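Local atomic coordinates of Pbp related beta-lactamase (Pyrococcus abyssi, PDB entry 2QMI), a protein that is an octameric, self-compartmentalizing archaeal peptidase related to penicillin-binding proteins and serine beta-lactamases, and probably cleaves peptides. Residues L131-S134 with E138-A141. Sequence-based numbering, arbitrary orientation.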
loop_
_atom_site.group_PDB
_atom_site.type_symbol
_atom_site.label_atom_id
_atom_site.label_comp_id
_atom_site.label_asym_id
_atom_site.label_seq_id
_atom_site.Cartn_x
_atom_site.Cartn_y
_atom_site.Cartn_z
ATOM N N LEU A 131 -19.779 20.312 16.576
ATOM C CA LEU A 131 -20.636 21.034 17.524
ATOM C C LEU A 131 -21.208 22.230 16.749
ATOM O O LEU A 131 -20.751 23.361 16.908
ATOM C CB LEU A 131 -19.829 21.530 18.735
ATOM C CG LEU A 131 -20.656 22.185 19.859
ATOM C CD1 LEU A 131 -21.696 21.187 20.381
ATOM C CD2 LEU A 131 -19.750 22.646 20.996
ATOM N N PRO A 132 -22.221 21.985 15.903
ATOM C CA PRO A 132 -22.875 23.002 15.075
ATOM C C PRO A 132 -23.675 24.064 15.814
ATOM O O PRO A 132 -24.890 24.140 15.665
ATOM C CB PRO A 132 -23.751 22.165 14.149
ATOM C CG PRO A 132 -24.193 21.068 15.054
ATOM C CD PRO A 132 -22.903 20.686 15.751
ATOM N N VAL A 133 -22.992 24.877 16.613
ATOM C CA VAL A 133 -23.657 25.945 17.356
ATOM C C VAL A 133 -23.514 27.244 16.576
ATOM O O VAL A 133 -22.639 28.063 16.858
ATOM C CB VAL A 133 -23.056 26.124 18.773
ATOM C CG1 VAL A 133 -23.490 24.983 19.665
ATOM C CG2 VAL A 133 -21.530 26.202 18.695
ATOM N N SER A 134 -24.390 27.416 15.590
ATOM C CA SER A 134 -24.385 28.586 14.718
ATOM C C SER A 134 -24.804 29.885 15.393
ATOM O O SER A 134 -24.745 30.953 14.781
ATOM C CB SER A 134 -25.295 28.328 13.521
ATOM O OG SER A 134 -26.607 28.010 13.960
ATOM N N GLU A 138 -27.694 28.716 20.908
ATOM C CA GLU A 138 -27.486 27.274 20.837
ATOM C C GLU A 138 -26.359 26.855 21.778
ATOM O O GLU A 138 -26.393 25.751 22.329
ATOM C CB GLU A 138 -27.158 26.845 19.403
ATOM C CG GLU A 138 -28.292 27.111 18.428
ATOM C CD GLU A 138 -27.845 27.104 16.976
ATOM O OE1 GLU A 138 -28.453 27.843 16.166
ATOM O OE2 GLU A 138 -26.898 26.365 16.640
ATOM N N THR A 139 -25.370 27.733 21.965
ATOM C CA THR A 139 -24.241 27.436 22.853
ATOM C C THR A 139 -24.692 27.416 24.315
ATOM O O THR A 139 -24.269 26.555 25.098
ATOM C CB THR A 139 -23.090 28.474 22.696
ATOM O OG1 THR A 139 -22.654 28.515 21.330
ATOM C CG2 THR A 139 -21.905 28.099 23.570
ATOM N N ILE A 140 -25.545 28.368 24.687
ATOM C CA ILE A 140 -26.050 28.429 26.054
ATOM C C ILE A 140 -26.922 27.202 26.317
ATOM O O ILE A 140 -26.816 26.579 27.373
ATOM C CB ILE A 140 -26.854 29.737 26.314
ATOM C CG1 ILE A 140 -25.899 30.936 26.296
ATOM C CG2 ILE A 140 -27.560 29.668 27.666
ATOM C CD1 ILE A 140 -26.565 32.286 26.508
ATOM N N ALA A 141 -27.767 26.849 25.351
ATOM C CA ALA A 141 -28.625 25.679 25.480
ATOM C C ALA A 141 -27.716 24.489 25.800
ATOM O O ALA A 141 -27.883 23.816 26.819
ATOM C CB ALA A 141 -29.388 25.440 24.180
#
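Where the loop after helix 116-124 enters helix 136-142, in the beta-lactamase-fold domain, Glu-138 of the helix turns its carboxylate back over Val-133 and Ser-134, a worked example of a helix-borne carboxylate accepting an N-H from the loop that leads into its own helix. The Ser-134 N-H reaches Glu-138 OE2 at 2.9 Å, but the bond is weak, bent to 127° at the hydrogen. An inverse gamma turn centred on Pro-132, closed by Val-133 N on Leu-131 O, shapes the chain just ahead of it. Pro-132 O lies 3.2 Å from Glu-138 OE2, two acceptors with no hydrogen bond between them, probably tolerated because OE2 also takes N-H groups.

The site is also a subunit junction. In a second copy of the protein, Gly-39 donates its N-H to Glu-138 OE2 and accepts a hydrogen bond at its carbonyl from Ser-134 OG, so OE2 receives two backbone N-H groups, one from the second subunit and, weakly, one from Ser-134. Ser-134 OG, set between its backbone N and carbonyl carbon (chi1 57°), also lies 2.9 Å from Glu-138 OE1.

Nearer the backbone of Glu-138, Val-133 CG1 rests 4.1 Å from Glu-138 CB, and Val-133 also packs on Phe-120 of helix 116-124. The side chains of Val-133 and Thr-139 cross at about a right angle, with Thr-139 OG1 3.5 Å from Val-133 CB.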